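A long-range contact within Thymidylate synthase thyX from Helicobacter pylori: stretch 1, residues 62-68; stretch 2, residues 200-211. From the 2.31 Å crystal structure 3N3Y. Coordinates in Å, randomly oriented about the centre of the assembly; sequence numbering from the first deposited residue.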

# COMPACT_ATOMS: atom_id res chain seq x y z
N HIS A 62 12.70 4.00 5.71
CA HIS A 62 13.96 3.53 5.13
C HIS A 62 14.61 2.43 5.95
O HIS A 62 15.45 1.70 5.45
CB HIS A 62 14.96 4.68 4.93
CG HIS A 62 14.45 5.75 4.02
ND1 HIS A 62 14.52 5.65 2.65
CD2 HIS A 62 13.85 6.94 4.28
CE1 HIS A 62 14.00 6.73 2.10
NE2 HIS A 62 13.58 7.53 3.07
N LEU A 63 14.21 2.33 7.22
CA LEU A 63 14.65 1.23 8.09
C LEU A 63 13.75 0.00 7.93
O LEU A 63 12.54 0.08 8.16
CB LEU A 63 14.67 1.68 9.56
CG LEU A 63 15.48 2.96 9.80
CD1 LEU A 63 15.39 3.41 11.25
CD2 LEU A 63 16.93 2.76 9.39
N TYR A 64 14.35 -1.11 7.54
CA TYR A 64 13.64 -2.35 7.26
C TYR A 64 14.15 -3.50 8.14
O TYR A 64 15.35 -3.65 8.34
CB TYR A 64 13.91 -2.75 5.82
CG TYR A 64 12.84 -3.60 5.19
CD1 TYR A 64 11.51 -3.21 5.23
CD2 TYR A 64 13.17 -4.78 4.51
CE1 TYR A 64 10.52 -3.98 4.63
CE2 TYR A 64 12.19 -5.56 3.91
CZ TYR A 64 10.87 -5.15 3.96
OH TYR A 64 9.88 -5.90 3.36
N TYR A 65 13.24 -4.33 8.64
CA TYR A 65 13.63 -5.45 9.51
C TYR A 65 13.12 -6.78 8.99
O TYR A 65 11.94 -6.94 8.73
CB TYR A 65 13.08 -5.22 10.90
CG TYR A 65 13.52 -3.92 11.49
CD1 TYR A 65 14.76 -3.79 12.12
CD2 TYR A 65 12.70 -2.80 11.41
CE1 TYR A 65 15.16 -2.59 12.67
CE2 TYR A 65 13.10 -1.59 11.96
CZ TYR A 65 14.33 -1.49 12.58
OH TYR A 65 14.71 -0.29 13.11
N ASN A 66 14.03 -7.74 8.85
CA ASN A 66 13.68 -9.12 8.52
C ASN A 66 13.67 -10.03 9.74
O ASN A 66 14.72 -10.33 10.31
CB ASN A 66 14.66 -9.68 7.50
CG ASN A 66 14.91 -8.73 6.35
OD1 ASN A 66 15.89 -7.98 6.35
ND2 ASN A 66 14.02 -8.74 5.36
N PHE A 67 12.48 -10.49 10.12
CA PHE A 67 12.32 -11.36 11.28
C PHE A 67 12.01 -12.80 10.91
O PHE A 67 11.58 -13.10 9.80
CB PHE A 67 11.18 -10.90 12.16
CG PHE A 67 11.36 -9.54 12.75
CD1 PHE A 67 12.05 -9.37 13.94
CD2 PHE A 67 10.79 -8.43 12.14
CE1 PHE A 67 12.19 -8.12 14.49
CE2 PHE A 67 10.93 -7.17 12.69
CZ PHE A 67 11.63 -7.02 13.87
N GLU A 68 12.22 -13.67 11.89
CA GLU A 68 11.73 -15.03 11.81
C GLU A 68 10.84 -15.24 13.03
O GLU A 68 11.22 -14.88 14.13
CB GLU A 68 12.90 -16.01 11.78
CG GLU A 68 12.53 -17.40 11.32
CD GLU A 68 13.51 -18.47 11.84
OE1 GLU A 68 14.74 -18.22 11.82
OE2 GLU A 68 13.04 -19.55 12.28
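Stretch 2 (200-211) DALPGEHQYLFE

The most unusual feature of this contact is a buried hydroxyl without a partner: Tyr-65 OH has no hydrogen bond anywhere in the model, although its oxygen lies 3.0 Å from CD2 of His-206 and 3.4 Å from CE2 of Phe-210. Both neighbours present carbon at a ring edge, and the imidazole NE2 of His-206 is already bonded elsewhere in the structure. No hydrogen bond crosses between the stretches at all; the contacts are apolar and aromatic packing, with 333 Å² buried, both sides summed.

Stretch 1 enters its strand at Tyr-64. Leu-63, just before the strand, and Tyr-65 point toward stretch 2; Phe-67 starts sideways and its ring end comes nearer; Tyr-64 and Asn-66 stay out of reach. Stretch 2 runs the opposite way along it: Ala-201 lies nearest Phe-67, Leu-202 nearest Tyr-65 and His-206 nearest Leu-63, with CA atoms 8.2, 8.3 and 9.7 Å apart, spacings that leave room for side chains between the backbones. After an extended step at Leu-202 and Pro-203, the chain coils through 204-209 with helical phi/psi but without regular helical bonding. His-206 N hydrogen-bonds to Pro-203 O at 3.0 Å and Leu-209 N to His-206 O at 3.1 Å; the CA-to-CB bonds of His-206, Leu-209 and Phe-210 point toward stretch 1.

Tyr-65 is the hub, with 93 Å² covered. Leu-202 CD2 sits over one face of its ring, 4.0 Å from the centroid in a CH-pi contact, and the same methyl touches the edge of the Phe-67 ring, 3.8 Å from CZ. Phe-67 CE1 also meets Ala-201 CB at 4.1 Å. At the other end, Leu-63 CD1 packs on Leu-209 CD1 at 3.8 Å. The rule to read here is one methyl serving two aromatic rings, with a leucine pair extending the apolar seam.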

# COMPACT_ATOMS: atom_id res chain seq x y z
N ASP A 200 11.98 -7.15 21.57
CA ASP A 200 13.18 -7.73 22.15
C ASP A 200 14.14 -8.29 21.11
O ASP A 200 15.34 -8.41 21.38
CB ASP A 200 12.84 -8.79 23.20
CG ASP A 200 12.07 -8.22 24.39
OD1 ASP A 200 12.00 -6.97 24.51
OD2 ASP A 200 11.55 -9.02 25.20
N ALA A 201 13.63 -8.63 19.92
CA ALA A 201 14.49 -9.17 18.85
C ALA A 201 15.27 -8.06 18.14
O ALA A 201 16.25 -8.33 17.44
CB ALA A 201 13.69 -9.99 17.84
N LEU A 202 14.83 -6.82 18.30
CA LEU A 202 15.50 -5.71 17.63
C LEU A 202 16.93 -5.55 18.14
O LEU A 202 17.20 -5.87 19.31
CB LEU A 202 14.73 -4.41 17.84
CG LEU A 202 13.36 -4.29 17.18
CD1 LEU A 202 12.64 -3.04 17.69
CD2 LEU A 202 13.50 -4.26 15.66
N PRO A 203 17.83 -5.06 17.29
CA PRO A 203 19.17 -4.71 17.79
C PRO A 203 18.99 -3.64 18.86
O PRO A 203 18.16 -2.76 18.68
CB PRO A 203 19.87 -4.09 16.57
CG PRO A 203 18.96 -4.33 15.39
CD PRO A 203 17.58 -4.50 15.94
N GLY A 204 19.73 -3.73 19.97
CA GLY A 204 19.63 -2.74 21.04
C GLY A 204 19.80 -1.31 20.56
O GLY A 204 19.17 -0.39 21.07
N GLU A 205 20.66 -1.12 19.56
CA GLU A 205 20.96 0.21 19.04
C GLU A 205 19.76 0.88 18.36
O GLU A 205 19.69 2.11 18.31
CB GLU A 205 22.19 0.18 18.12
CG GLU A 205 21.99 0.86 16.77
CD GLU A 205 23.05 1.93 16.48
OE1 GLU A 205 23.55 1.99 15.32
OE2 GLU A 205 23.38 2.72 17.40
N HIS A 206 18.82 0.07 17.86
CA HIS A 206 17.59 0.60 17.26
C HIS A 206 16.42 0.70 18.25
O HIS A 206 15.41 1.35 17.98
CB HIS A 206 17.12 -0.27 16.09
CG HIS A 206 17.98 -0.19 14.86
ND1 HIS A 206 19.35 -0.35 14.89
CD2 HIS A 206 17.65 -0.05 13.56
CE1 HIS A 206 19.83 -0.29 13.66
NE2 HIS A 206 18.81 -0.11 12.83
N GLN A 207 16.53 0.03 19.40
CA GLN A 207 15.36 -0.10 20.27
C GLN A 207 14.80 1.22 20.80
O GLN A 207 13.63 1.28 21.17
CB GLN A 207 15.61 -1.10 21.39
CG GLN A 207 15.41 -2.56 20.97
CD GLN A 207 15.58 -3.51 22.13
OE1 GLN A 207 15.60 -3.10 23.28
NE2 GLN A 207 15.71 -4.80 21.82
N TYR A 208 15.60 2.28 20.80
CA TYR A 208 15.11 3.57 21.32
C TYR A 208 14.04 4.21 20.45
O TYR A 208 13.27 5.05 20.92
CB TYR A 208 16.26 4.55 21.51
CG TYR A 208 16.84 5.06 20.22
CD1 TYR A 208 17.59 4.22 19.40
CD2 TYR A 208 16.65 6.38 19.82
CE1 TYR A 208 18.13 4.67 18.23
CE2 TYR A 208 17.19 6.85 18.64
CZ TYR A 208 17.93 5.99 17.85
OH TYR A 208 18.48 6.42 16.67
N LEU A 209 13.97 3.81 19.18
CA LEU A 209 12.99 4.39 18.26
C LEU A 209 11.61 3.86 18.57
O LEU A 209 10.61 4.50 18.27
CB LEU A 209 13.34 4.05 16.81
CG LEU A 209 14.70 4.54 16.33
CD1 LEU A 209 14.97 4.00 14.94
CD2 LEU A 209 14.76 6.06 16.35
N PHE A 210 11.56 2.68 19.19
CA PHE A 210 10.31 1.96 19.39
C PHE A 210 9.92 1.89 20.84
O PHE A 210 8.77 1.58 21.15
CB PHE A 210 10.44 0.54 18.83
CG PHE A 210 10.83 0.50 17.39
CD1 PHE A 210 9.87 0.69 16.39
CD2 PHE A 210 12.15 0.30 17.02
CE1 PHE A 210 10.23 0.67 15.05
CE2 PHE A 210 12.52 0.27 15.67
CZ PHE A 210 11.55 0.46 14.68
N GLU A 211 10.86 2.18 21.73
CA GLU A 211 10.67 1.95 23.16
C GLU A 211 9.30 2.43 23.68
O GLU A 211 8.68 1.77 24.52
CB GLU A 211 11.81 2.59 23.97
CG GLU A 211 12.00 4.08 23.69
CD GLU A 211 13.30 4.62 24.29
OE1 GLU A 211 13.94 5.51 23.64
OE2 GLU A 211 13.69 4.17 25.39